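Local coordinates for protein possible marr-transcriptional regulator (PDB 4B8X) that probably binds DNA as a winged-helix transcriptional regulator of the MarR family, although its precise role in the cell is unknown, at residues Ile13-Ala16 with Gln17-Leu21; Arg110-Met113 with Ala114-Phe117; Met133-Pro136 with Leu137-Ala141; Val68-Thr71 with Val72-Val76; Ile97-Lys100 with Gly101-Val104. All coordinates share one frame; numbering follows the deposited sequence. Where two conformers were deposited one is given.

Contact 1 of 5, residues Ile13-Ala16 with Gln17-Leu21; sequences IMRA and QQILL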
loop_
_atom_site.group_PDB
_atom_site.type_symbol
_atom_site.label_atom_id
_atom_site.label_comp_id
_atom_site.label_asym_id
_atom_site.label_seq_id
_atom_site.Cartn_x
_atom_site.Cartn_y
_atom_site.Cartn_z
ATOM N N ILE A 13 4.396 5.608 6.451
ATOM C CA ILE A 13 4.637 4.813 5.251
ATOM C C ILE A 13 3.311 4.399 4.602
ATOM O O ILE A 13 3.171 4.477 3.376
ATOM C CB ILE A 13 5.521 3.589 5.606
ATOM C CG1 ILE A 13 6.958 4.035 5.900
ATOM C CG2 ILE A 13 5.479 2.586 4.465
ATOM C CD1 ILE A 13 7.785 3.024 6.653
ATOM N N MET A 14 2.355 3.941 5.408
ATOM C CA MET A 14 1.039 3.503 4.912
ATOM C C MET A 14 0.344 4.667 4.209
ATOM O O MET A 14 -0.203 4.519 3.120
ATOM C CB MET A 14 0.143 2.980 6.075
ATOM C CG MET A 14 0.588 1.674 6.731
ATOM S SD MET A 14 0.499 0.241 5.635
ATOM C CE MET A 14 1.532 -0.942 6.507
ATOM N N ARG A 15 0.358 5.827 4.858
ATOM C CA ARG A 15 -0.290 7.010 4.283
ATOM C C ARG A 15 0.415 7.461 3.024
ATOM O O ARG A 15 -0.247 7.776 2.055
ATOM C CB ARG A 15 -0.411 8.156 5.302
ATOM C CG ARG A 15 -1.498 7.940 6.350
ATOM C CD ARG A 15 -2.885 7.940 5.744
ATOM N NE ARG A 15 -3.151 9.211 5.099
ATOM C CZ ARG A 15 -3.718 9.385 3.910
ATOM N NH1 ARG A 15 -4.103 8.349 3.178
ATOM N NH2 ARG A 15 -3.888 10.609 3.436
ATOM N N ALA A 16 1.747 7.522 3.039
ATOM C CA ALA A 16 2.464 7.952 1.855
ATOM C C ALA A 16 2.148 7.035 0.684
ATOM O O ALA A 16 1.952 7.497 -0.448
ATOM C CB ALA A 16 3.964 7.994 2.121
ATOM N N GLN A 17 2.096 5.736 0.929
ATOM C CA GLN A 17 1.813 4.795 -0.137
ATOM C C GLN A 17 0.411 5.039 -0.705
ATOM O O GLN A 17 0.221 4.986 -1.918
ATOM C CB GLN A 17 1.979 3.364 0.369
ATOM C CG GLN A 17 1.807 2.326 -0.727
ATOM C CD GLN A 17 0.410 1.776 -0.891
ATOM O OE1 GLN A 17 -0.485 2.069 -0.139
ATOM N NE2 GLN A 17 0.236 0.949 -1.914
ATOM N N GLN A 18 -0.570 5.284 0.167
ATOM C CA GLN A 18 -1.944 5.532 -0.253
ATOM C C GLN A 18 -2.052 6.786 -1.091
ATOM O O GLN A 18 -2.720 6.814 -2.106
ATOM C CB GLN A 18 -2.853 5.648 0.969
ATOM C CG GLN A 18 -3.134 4.310 1.618
ATOM C CD GLN A 18 -3.389 4.411 3.104
ATOM O OE1 GLN A 18 -3.826 5.453 3.599
ATOM N NE2 GLN A 18 -3.090 3.329 3.836
ATOM N N ILE A 19 -1.392 7.838 -0.637
ATOM C CA ILE A 19 -1.437 9.114 -1.315
ATOM C C ILE A 19 -0.812 8.970 -2.709
ATOM O O ILE A 19 -1.401 9.358 -3.723
ATOM C CB ILE A 19 -0.673 10.154 -0.486
ATOM C CG1 ILE A 19 -1.422 10.475 0.823
ATOM C CG2 ILE A 19 -0.445 11.418 -1.296
ATOM C CD1 ILE A 19 -0.543 11.151 1.865
ATOM N N LEU A 20 0.384 8.399 -2.780
ATOM C CA LEU A 20 1.060 8.272 -4.058
ATOM C C LEU A 20 0.331 7.309 -4.990
ATOM O O LEU A 20 0.220 7.580 -6.191
ATOM C CB LEU A 20 2.518 7.837 -3.855
ATOM C CG LEU A 20 3.390 8.853 -3.128
ATOM C CD1 LEU A 20 4.788 8.273 -2.932
ATOM C CD2 LEU A 20 3.441 10.174 -3.851
ATOM N N LEU A 21 -0.165 6.190 -4.472
ATOM C CA LEU A 21 -0.892 5.257 -5.316
ATOM C C LEU A 21 -2.096 5.945 -5.953
ATOM O O LEU A 21 -2.377 5.734 -7.130
ATOM C CB LEU A 21 -1.319 4.024 -4.530
ATOM C CG LEU A 21 -2.036 2.945 -5.334
ATOM C CD1 LEU A 21 -1.144 2.418 -6.460
ATOM C CD2 LEU A 21 -2.493 1.833 -4.410
HETATM O O HOH W 1 -1.093 1.770 2.601
#

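Contact 2 of 5, residues Arg110-Met113 with Ala114-Phe117; sequences RDLM and AMDF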
loop_
_atom_site.group_PDB
_atom_site.type_symbol
_atom_site.label_atom_id
_atom_site.label_comp_id
_atom_site.label_asym_id
_atom_site.label_seq_id
_atom_site.Cartn_x
_atom_site.Cartn_y
_atom_site.Cartn_z
ATOM N N ARG A 110 6.110 8.546 -19.718
ATOM C CA ARG A 110 6.322 9.978 -19.939
ATOM C C ARG A 110 5.377 10.810 -19.081
ATOM O O ARG A 110 5.817 11.795 -18.494
ATOM C CB ARG A 110 6.158 10.365 -21.404
ATOM C CG ARG A 110 6.516 11.811 -21.714
ATOM C CD ARG A 110 5.441 12.486 -22.555
ATOM N NE ARG A 110 4.290 12.845 -21.735
ATOM C CZ ARG A 110 4.208 13.942 -20.996
ATOM N NH1 ARG A 110 5.207 14.826 -20.993
ATOM N NH2 ARG A 110 3.115 14.168 -20.276
ATOM N N ASP A 111 4.112 10.404 -18.979
ATOM C CA ASP A 111 3.171 11.132 -18.146
ATOM C C ASP A 111 3.562 11.075 -16.660
ATOM O O ASP A 111 3.511 12.093 -15.965
ATOM C CB ASP A 111 1.760 10.571 -18.307
ATOM C CG ASP A 111 1.104 10.910 -19.633
ATOM O OD1 ASP A 111 1.669 11.691 -20.423
ATOM O OD2 ASP A 111 0.000 10.361 -19.856
ATOM N N LEU A 112 3.930 9.889 -16.167
ATOM C CA LEU A 112 4.333 9.722 -14.759
ATOM C C LEU A 112 5.575 10.559 -14.445
ATOM O O LEU A 112 5.666 11.204 -13.395
ATOM C CB LEU A 112 4.569 8.245 -14.424
ATOM C CG LEU A 112 3.292 7.417 -14.384
ATOM C CD1 LEU A 112 3.617 5.962 -14.581
ATOM C CD2 LEU A 112 2.581 7.672 -13.067
ATOM N N MET A 113 6.541 10.551 -15.362
ATOM C CA MET A 113 7.781 11.322 -15.196
ATOM C C MET A 113 7.466 12.813 -15.118
ATOM O O MET A 113 8.051 13.541 -14.329
ATOM C CB MET A 113 8.755 11.063 -16.358
ATOM C CG MET A 113 9.348 9.663 -16.393
ATOM S SD MET A 113 10.604 9.358 -15.134
ATOM C CE MET A 113 11.982 10.296 -15.774
ATOM N N ALA A 114 6.536 13.248 -15.951
ATOM C CA ALA A 114 6.161 14.660 -15.988
ATOM C C ALA A 114 5.606 15.148 -14.627
ATOM O O ALA A 114 5.764 16.314 -14.280
ATOM C CB ALA A 114 5.147 14.913 -17.104
ATOM N N MET A 115 4.942 14.275 -13.867
ATOM C CA MET A 115 4.431 14.597 -12.534
ATOM C C MET A 115 5.236 13.987 -11.387
ATOM O O MET A 115 4.809 14.004 -10.240
ATOM C CB MET A 115 2.928 14.263 -12.399
ATOM C CG MET A 115 2.443 12.891 -12.847
ATOM S SD MET A 115 2.792 11.586 -11.675
ATOM C CE MET A 115 1.606 11.956 -10.382
ATOM N N ASP A 116 6.452 13.547 -11.687
ATOM C CA ASP A 116 7.405 13.045 -10.690
ATOM C C ASP A 116 6.839 11.966 -9.796
ATOM O O ASP A 116 7.156 11.897 -8.624
ATOM C CB ASP A 116 7.963 14.164 -9.797
ATOM C CG ASP A 116 8.900 15.024 -10.506
ATOM O OD1 ASP A 116 9.949 14.523 -10.924
ATOM O OD2 ASP A 116 8.586 16.222 -10.610
ATOM N N PHE A 117 5.981 11.120 -10.366
ATOM C CA PHE A 117 5.392 10.020 -9.594
ATOM C C PHE A 117 4.733 10.504 -8.296
ATOM O O PHE A 117 4.636 9.740 -7.340
ATOM C CB PHE A 117 6.430 8.893 -9.331
ATOM C CG PHE A 117 6.830 8.158 -10.574
ATOM C CD1 PHE A 117 7.785 8.662 -11.440
ATOM C CD2 PHE A 117 6.213 6.948 -10.882
ATOM C CE1 PHE A 117 8.122 7.957 -12.582
ATOM C CE2 PHE A 117 6.569 6.229 -12.002
ATOM C CZ PHE A 117 7.518 6.743 -12.848
HETATM O O HOH W 2 9.410 15.932 -14.018
#

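Contact 3 of 5, residues Met133-Pro136 with Leu137-Ala141; sequences MLRP and LRVAA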
loop_
_atom_site.group_PDB
_atom_site.type_symbol
_atom_site.label_atom_id
_atom_site.label_comp_id
_atom_site.label_asym_id
_atom_site.label_seq_id
_atom_site.Cartn_x
_atom_site.Cartn_y
_atom_site.Cartn_z
ATOM N N MET A 133 16.574 6.237 3.614
ATOM C CA MET A 133 16.035 5.874 4.918
ATOM C C MET A 133 15.315 4.531 4.904
ATOM O O MET A 133 15.293 3.825 5.924
ATOM C CB MET A 133 15.130 6.998 5.473
ATOM C CG MET A 133 13.721 7.094 4.900
ATOM S SD MET A 133 12.763 8.607 5.264
ATOM C CE MET A 133 11.233 7.982 4.592
ATOM N N LEU A 134 14.748 4.158 3.757
ATOM C CA LEU A 134 13.992 2.921 3.645
ATOM C C LEU A 134 14.845 1.769 3.117
ATOM O O LEU A 134 14.393 0.613 3.096
ATOM C CB LEU A 134 12.780 3.135 2.750
ATOM C CG LEU A 134 11.751 4.151 3.273
ATOM C CD1 LEU A 134 10.657 4.380 2.238
ATOM C CD2 LEU A 134 11.190 3.702 4.621
ATOM N N ARG A 135 16.076 2.084 2.719
ATOM C CA ARG A 135 16.935 1.073 2.095
ATOM C C ARG A 135 17.235 -0.120 3.026
ATOM O O ARG A 135 17.153 -1.259 2.595
ATOM C CB ARG A 135 18.215 1.690 1.500
ATOM C CG ARG A 135 18.883 0.799 0.456
ATOM C CD ARG A 135 20.151 1.426 -0.064
ATOM N NE ARG A 135 20.785 0.629 -1.111
ATOM C CZ ARG A 135 21.552 -0.423 -0.882
ATOM N NH1 ARG A 135 21.805 -0.827 0.353
ATOM N NH2 ARG A 135 22.081 -1.072 -1.916
ATOM N N PRO A 136 17.551 0.129 4.315
ATOM C CA PRO A 136 17.901 -1.028 5.178
ATOM C C PRO A 136 16.732 -2.022 5.335
ATOM O O PRO A 136 16.922 -3.233 5.403
ATOM C CB PRO A 136 18.310 -0.358 6.491
ATOM C CG PRO A 136 18.858 0.977 6.065
ATOM C CD PRO A 136 17.902 1.403 4.968
ATOM N N LEU A 137 15.510 -1.517 5.441
ATOM C CA LEU A 137 14.336 -2.371 5.478
ATOM C C LEU A 137 14.237 -3.270 4.237
ATOM O O LEU A 137 13.919 -4.471 4.311
ATOM C CB LEU A 137 13.077 -1.487 5.634
ATOM C CG LEU A 137 11.754 -2.208 5.879
ATOM C CD1 LEU A 137 11.687 -2.732 7.310
ATOM C CD2 LEU A 137 10.597 -1.267 5.621
ATOM N N ARG A 138 14.511 -2.668 3.089
ATOM C CA ARG A 138 14.503 -3.392 1.829
ATOM C C ARG A 138 15.645 -4.393 1.693
ATOM O O ARG A 138 15.442 -5.474 1.162
ATOM C CB ARG A 138 14.510 -2.410 0.661
ATOM C CG ARG A 138 13.247 -1.587 0.585
ATOM C CD ARG A 138 13.271 -0.622 -0.556
ATOM N NE ARG A 138 13.343 -1.353 -1.799
ATOM C CZ ARG A 138 13.733 -0.799 -2.936
ATOM N NH1 ARG A 138 14.094 0.490 -2.970
ATOM N NH2 ARG A 138 13.773 -1.529 -4.040
ATOM N N VAL A 139 16.821 -4.050 2.202
ATOM C CA VAL A 139 17.946 -4.988 2.200
ATOM C C VAL A 139 17.564 -6.252 2.984
ATOM O O VAL A 139 17.806 -7.357 2.524
ATOM C CB VAL A 139 19.233 -4.333 2.750
ATOM C CG1 VAL A 139 20.317 -5.403 3.027
ATOM C CG2 VAL A 139 19.758 -3.290 1.767
ATOM N N ALA A 140 16.937 -6.079 4.148
ATOM C CA ALA A 140 16.550 -7.229 4.968
ATOM C C ALA A 140 15.503 -8.084 4.289
ATOM O O ALA A 140 15.445 -9.285 4.521
ATOM C CB ALA A 140 16.063 -6.761 6.329
ATOM N N ALA A 141 14.678 -7.485 3.425
ATOM C CA ALA A 141 13.659 -8.234 2.690
ATOM C C ALA A 141 14.238 -8.922 1.441
ATOM O O ALA A 141 13.512 -9.639 0.760
ATOM C CB ALA A 141 12.531 -7.310 2.274
#

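Contact 4 of 5, residues Val68-Thr71 with Val72-Val76; sequences VTNT and VDRLV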
loop_
_atom_site.group_PDB
_atom_site.type_symbol
_atom_site.label_atom_id
_atom_site.label_comp_id
_atom_site.label_asym_id
_atom_site.label_seq_id
_atom_site.Cartn_x
_atom_site.Cartn_y
_atom_site.Cartn_z
ATOM N N VAL A 68 -0.836 -11.981 -10.090
ATOM C CA VAL A 68 -0.093 -11.999 -11.364
ATOM C C VAL A 68 -1.039 -12.432 -12.480
ATOM O O VAL A 68 -1.060 -11.805 -13.538
ATOM C CB VAL A 68 1.127 -12.949 -11.345
ATOM C CG1 VAL A 68 1.824 -12.974 -12.708
ATOM C CG2 VAL A 68 2.131 -12.518 -10.283
ATOM N N THR A 69 -1.848 -13.467 -12.249
ATOM C CA THR A 69 -2.765 -13.894 -13.284
ATOM C C THR A 69 -3.774 -12.795 -13.594
ATOM O O THR A 69 -4.055 -12.500 -14.757
ATOM C CB THR A 69 -3.494 -15.168 -12.864
ATOM O OG1 THR A 69 -2.523 -16.212 -12.636
ATOM C CG2 THR A 69 -4.540 -15.568 -13.900
ATOM N N ASN A 70 -4.302 -12.134 -12.560
ATOM C CA ASN A 70 -5.256 -11.030 -12.782
ATOM C C ASN A 70 -4.643 -9.942 -13.658
ATOM O O ASN A 70 -5.229 -9.466 -14.640
ATOM C CB ASN A 70 -5.725 -10.480 -11.424
ATOM C CG ASN A 70 -6.828 -9.418 -11.524
ATOM O OD1 ASN A 70 -6.570 -8.251 -11.820
ATOM N ND2 ASN A 70 -8.056 -9.797 -11.150
ATOM N N THR A 71 -3.449 -9.538 -13.280
ATOM C CA THR A 71 -2.734 -8.483 -14.010
ATOM C C THR A 71 -2.394 -8.854 -15.444
ATOM O O THR A 71 -2.699 -8.082 -16.379
ATOM C CB THR A 71 -1.473 -8.093 -13.223
ATOM O OG1 THR A 71 -1.891 -7.293 -12.125
ATOM C CG2 THR A 71 -0.446 -7.315 -14.092
ATOM N N VAL A 72 -1.786 -10.014 -15.628
ATOM C CA VAL A 72 -1.403 -10.475 -16.967
ATOM C C VAL A 72 -2.636 -10.650 -17.824
ATOM O O VAL A 72 -2.648 -10.241 -18.980
ATOM C CB VAL A 72 -0.585 -11.786 -16.911
ATOM C CG1 VAL A 72 -0.445 -12.450 -18.301
ATOM C CG2 VAL A 72 0.796 -11.527 -16.306
ATOM N N ASP A 73 -3.685 -11.251 -17.260
ATOM C CA ASP A 73 -4.868 -11.566 -18.067
ATOM C C ASP A 73 -5.562 -10.223 -18.450
ATOM O O ASP A 73 -6.064 -10.075 -19.571
ATOM C CB ASP A 73 -5.765 -12.648 -17.405
ATOM C CG ASP A 73 -5.196 -14.096 -17.561
ATOM O OD1 ASP A 73 -4.090 -14.298 -18.101
ATOM O OD2 ASP A 73 -5.864 -15.084 -17.128
ATOM N N ARG A 74 -5.562 -9.212 -17.577
ATOM C CA ARG A 74 -6.121 -7.902 -17.940
ATOM C C ARG A 74 -5.261 -7.180 -19.002
ATOM O O ARG A 74 -5.777 -6.454 -19.847
ATOM C CB ARG A 74 -6.299 -7.012 -16.700
ATOM C CG ARG A 74 -7.325 -7.511 -15.687
ATOM C CD ARG A 74 -8.748 -7.247 -16.142
ATOM N NE ARG A 74 -8.936 -5.886 -16.632
ATOM C CZ ARG A 74 -9.726 -4.977 -16.067
ATOM N NH1 ARG A 74 -10.429 -5.269 -14.977
ATOM N NH2 ARG A 74 -9.816 -3.772 -16.607
ATOM N N LEU A 75 -3.947 -7.392 -18.963
ATOM C CA LEU A 75 -3.056 -6.847 -19.985
ATOM C C LEU A 75 -3.322 -7.552 -21.319
ATOM O O LEU A 75 -3.297 -6.904 -22.372
ATOM C CB LEU A 75 -1.581 -6.944 -19.586
ATOM C CG LEU A 75 -1.193 -6.007 -18.432
ATOM C CD1 LEU A 75 0.188 -6.382 -17.886
ATOM C CD2 LEU A 75 -1.230 -4.544 -18.852
ATOM N N VAL A 76 -3.586 -8.868 -21.287
ATOM C CA VAL A 76 -3.947 -9.600 -22.506
ATOM C C VAL A 76 -5.276 -9.067 -23.052
ATOM O O VAL A 76 -5.414 -8.840 -24.252
ATOM C CB VAL A 76 -4.083 -11.127 -22.251
ATOM C CG1 VAL A 76 -4.680 -11.837 -23.467
ATOM C CG2 VAL A 76 -2.744 -11.714 -21.846
#

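Contact 5 of 5, residues Ile97-Lys100 with Gly101-Val104; sequences ITDK and GREV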
loop_
_atom_site.group_PDB
_atom_site.type_symbol
_atom_site.label_atom_id
_atom_site.label_comp_id
_atom_site.label_asym_id
_atom_site.label_seq_id
_atom_site.Cartn_x
_atom_site.Cartn_y
_atom_site.Cartn_z
ATOM N N ILE A 97 5.381 -8.873 -23.689
ATOM C CA ILE A 97 4.787 -7.582 -24.037
ATOM C C ILE A 97 4.674 -7.453 -25.550
ATOM O O ILE A 97 5.589 -7.833 -26.287
ATOM C CB ILE A 97 5.596 -6.415 -23.417
ATOM C CG1 ILE A 97 4.838 -5.094 -23.508
ATOM C CG2 ILE A 97 6.995 -6.337 -24.023
ATOM C CD1 ILE A 97 5.484 -3.988 -22.690
ATOM N N THR A 98 3.542 -6.929 -26.002
ATOM C CA THR A 98 3.286 -6.722 -27.411
ATOM C C THR A 98 3.806 -5.332 -27.828
ATOM O O THR A 98 4.124 -4.494 -26.990
ATOM C CB THR A 98 1.794 -6.794 -27.722
ATOM O OG1 THR A 98 1.130 -5.678 -27.103
ATOM C CG2 THR A 98 1.176 -8.135 -27.250
ATOM N N ASP A 99 3.872 -5.086 -29.122
ATOM C CA ASP A 99 4.211 -3.740 -29.595
ATOM C C ASP A 99 3.237 -2.662 -29.076
ATOM O O ASP A 99 3.666 -1.575 -28.694
ATOM C CB ASP A 99 4.292 -3.693 -31.132
ATOM C CG ASP A 99 5.509 -4.409 -31.691
ATOM O OD1 ASP A 99 6.422 -4.800 -30.931
ATOM O OD2 ASP A 99 5.548 -4.577 -32.923
ATOM N N LYS A 100 1.945 -2.976 -29.018
ATOM C CA LYS A 100 0.970 -2.048 -28.437
ATOM C C LYS A 100 1.296 -1.819 -26.951
ATOM O O LYS A 100 1.254 -0.690 -26.465
ATOM C CB LYS A 100 -0.453 -2.577 -28.626
ATOM C CG LYS A 100 -1.504 -1.625 -28.087
ATOM C CD LYS A 100 -2.896 -2.214 -28.245
ATOM C CE LYS A 100 -3.996 -1.263 -27.789
ATOM N NZ LYS A 100 -5.340 -1.922 -27.649
ATOM N N GLY A 101 1.655 -2.890 -26.239
ATOM C CA GLY A 101 2.099 -2.780 -24.850
ATOM C C GLY A 101 3.272 -1.841 -24.678
ATOM O O GLY A 101 3.311 -1.022 -23.750
ATOM N N ARG A 102 4.254 -1.960 -25.563
ATOM C CA ARG A 102 5.431 -1.088 -25.531
ATOM C C ARG A 102 5.042 0.368 -25.765
ATOM O O ARG A 102 5.550 1.258 -25.093
ATOM C CB ARG A 102 6.455 -1.570 -26.567
ATOM C CG ARG A 102 7.062 -2.915 -26.208
ATOM C CD ARG A 102 8.133 -3.336 -27.203
ATOM N NE ARG A 102 8.648 -4.677 -26.953
ATOM C CZ ARG A 102 9.561 -4.988 -26.030
ATOM N NH1 ARG A 102 10.080 -4.064 -25.223
ATOM N NH2 ARG A 102 9.987 -6.245 -25.903
ATOM N N GLU A 103 4.139 0.621 -26.703
ATOM C CA GLU A 103 3.681 1.978 -26.974
ATOM C C GLU A 103 2.983 2.574 -25.755
ATOM O O GLU A 103 3.207 3.740 -25.392
ATOM C CB GLU A 103 2.734 2.012 -28.180
ATOM C CG GLU A 103 3.389 1.652 -29.510
ATOM C CD GLU A 103 2.395 1.373 -30.624
ATOM O OE1 GLU A 103 1.171 1.451 -30.368
ATOM O OE2 GLU A 103 2.848 1.095 -31.757
ATOM N N VAL A 104 2.122 1.789 -25.131
ATOM C CA VAL A 104 1.371 2.269 -23.980
ATOM C C VAL A 104 2.288 2.547 -22.803
ATOM O O VAL A 104 2.186 3.606 -22.163
ATOM C CB VAL A 104 0.243 1.279 -23.609
ATOM C CG1 VAL A 104 -0.309 1.569 -22.217
ATOM C CG2 VAL A 104 -0.833 1.268 -24.702
HETATM O O HOH W 3 8.310 -8.471 -26.759
HETATM O O HOH W 4 7.014 -6.403 -28.542
#

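Contact 1 of 5, residues Ile13-Ala16 with Gln17-Leu21
Arg15 and Gln18 meet one helical turn apart: Arg15 NH1 donates to Gln18 OE1 at 2.9 Å, with an N-H...O angle of 162°. The oxygen lies in the guanidinium plane, at its edge, and offers a lone pair in its own carbonyl plane, although the two flat groups are turned 39° from each other. Bends at chi2 and chi3 turn the arginine forward along its helix, toward Gln18 and Ile19, and Ile19 CG1 then comes over one face of the guanidinium, 3.6 Å from Arg15 NH2. This is the compact part of the contact. Beneath it run the regular backbone bonds of the helix, among them Ile19 N to Arg15 O at 2.9 Å.

Round the helix the packing gives way to water. One molecule donates to Met14 O at 2.9 Å and to Gln17 OE1 at 2.8 Å, and accepts from Gln18 NE2, so that, in the conformer described, it ties both glutamine amides to the backbone. With an alanine at Arg15, Gln18 OE1 would probably lose its N-H donor, Asp143 of the second subunit its salt-bridge mate, and Ile19 the flat group laid against it. The long helix 5-28 lies in the dimer interface: against the second subunit Ile13 packs on that chain's Leu20, Gln17 on its Gln17 and Ile19 on its Ala141, while within its own chain Ile13 touches Leu134 of helix 129-140.

Contact 2 of 5, residues Arg110-Met113 with Ala114-Phe117
Leu112 O is gripped by two backbone amides from beyond the helix end: Phe117 N at 3.0 Å, with a nearly straight N-H...O angle of 166°, and Met115 N in a weak bond at 3.2 Å. Next to it, Met113 O takes Asp116 N at 3.1 Å from well above its carbonyl plane, and a water donates to the same oxygen at 2.8 Å.

The turn that brings these amides back also folds Phe117 against the last helical turn. Its ring lies across Leu112 at about a right angle, so that Leu112 CB sits over one face, toward the rim, in a CH-pi contact 3.8 Å from the ring centroid. In the conformer described, Met113 SD approaches the same ring in its plane, 3.8 Å from Phe117 CE1, a Met-aromatic contact at the edge. One ring is therefore touched at a face and at an edge by consecutive helix residues. Met115, its chain bent at chi2 and chi3, runs alongside Leu112, its SD 4.2 Å from Leu112 CD2.

Leu112 also packs on Val24, Val27 and Val28 of helix 5-28, whereas Met113 meets Met7, and Phe117 meets Ser6, of the second subunit. Asp111 holds Arg110, in the conformer described, in a salt bridge, NE and NH2 both on OD1, while its OD2 bonds to Tyr31. The paired bonds from Phe117 N to Leu112 O and Asp116 N to Met113 O, with Asp116 as the C-prime residue at a positive phi of 52°, make this a Schellman motif closing helix 99-114.

Contact 3 of 5, residues Met133-Pro136 with Leu137-Ala141
Pro136 O accepts from Ala140 N at 3.1 Å in the ordinary helical way, but the ring nitrogen of Pro136 has no hydrogen to give to the preceding turn, and helix 129-140 is kinked there. Met133 O and Leu137 N stand 5.4 Å apart, too far for the usual helical bond. Each instead bonds to the hydroxyl of Tyr122 of the second subunit, which bridges the opened turn and also packs on Pro136.

Leu137 is buried, and its CB lies 3.5 Å from Leu134 O. On another flank Arg135 stretches out straight from CG to NE and passes Val139 at a slant, bringing NH1 within 3.5 Å of Val139 CG2. Below this pair, Val139 N bonds to Arg135 O at 2.8 Å. The guanidinium of Arg135 makes a cation-pi contact with Phe144, while that of Arg138 is held by Asp143 in a salt bridge.

The proline kink is thus bridged across the dimer interface, which in MarR proteins is built from the N- and C-terminal helices of both subunits.

Contact 4 of 5, residues Val68-Thr71 with Val72-Val76
Val68 and Val72 lie side by side and point the same way, Val68 CG1 touching Val72 CG2 at 4.0 Å. The next three pairs along the helix, each four residues apart, repeat that parallel setting with different chemistry. Between Thr69 and Asp73 a methyl group faces a carboxylate: Thr69 CG2 stands anti to the backbone N and comes to 3.5 Å from Asp73 OD2, while the threonine hydroxyl is bonded to Pro65 O. Asn70 runs beside Arg74, with OD1 4.0 Å from Arg74 CG and, in the conformer described, the amide and guanidinium planes 41° apart. Thr71 CG2 lies 4.0 Å from Leu75 CD1.

Helix 65-77 follows helix 54-61 in the helix-turn-helix and, as in other MarR proteins, is probably the recognition helix that enters the DNA major groove. Two of its flanks are set into the domain. Val68 and Val72 rest on Met54, whereas Thr71 and Leu75 face helix 35-45 through Ala40 and Leu41.

Asp73 OD1 forms a salt bridge with Lys83 of strand 81-85, linking the helix to the wing. With an alanine in place of Asp73, the ammonium of Lys83 would probably lose its carboxylate mate and be freer to turn. The backbone beneath is tightly bonded: Val72 N reaches Val68 O, and Asp73 N reaches Thr69 O, both at 2.8 Å, the former nearly straight at 172°.

Contact 5 of 5, residues Ile97-Lys100 with Gly101-Val104
Two first torsions set up the contact of Ile97 and Thr98 with the helix start. In Ile97 (chi1 -168°) CG1 is anti to the backbone N, which sends CD1 to the backbone of Gly101 and leaves CG2 between N and the carbonyl carbon, facing Arg102. In Thr98 (chi1 67°) it is OG1 that takes the corresponding place, and there it accepts from Gly101 N at 3.0 Å, with an N-H...O angle of 163°. Thr98 is thus the N-cap of helix 99-114. Its hydroxyl in turn donates to Gly79 O, so one oxygen joins the helix start to the turn before strand 81-85.

The Arg102 chain, extended from CG to NE, lays its guanidinium flat on Ile97: CG2 sits over the centre of one face, 3.5 Å from Arg102 CZ. At the edge, in the guanidinium plane, one water accepts from Arg102 NE at 2.9 Å; another accepts from Arg102 NH2 at 2.9 Å. Both waters lie close to Ile97 O, the first also near Asp99 OD1. Asp99 and Arg102 therefore approach through water, without a direct salt bridge.

Gly101 fits beneath Ile97 because it has no side chain; a beta carbon there would fall 2.7 Å from Ile97 CG1. The combination implies a helix start defined by a hydroxyl cap, with apolar packing under an arginine whose N-H groups are met by water and whose charge is probably eased by the nearby aspartate.

How the contacts relate
The contacts form a group at the dimer interface and a group in the winged-helix part, which probably binds DNA. Contacts 1, 2 and 3 touch the second subunit, and contact 1 joins the other two: Leu20 CD2 packs on Phe117 O at 3.7 Å, and Ile13 CD1 on Leu134 CD2 at 4.0 Å. The centres of contacts 2 and 3 are about 25 Å apart. Contacts 4 and 5 form the second group: centres about 14 Å apart, nearest atoms about 7 Å. Helix 99-114 connects the groups: contact 5 starts it, contact 2 ends it about 19 Å away, centre to centre. Contact 4, on the probable recognition helix, lies about 29 Å from contact 3 between centres.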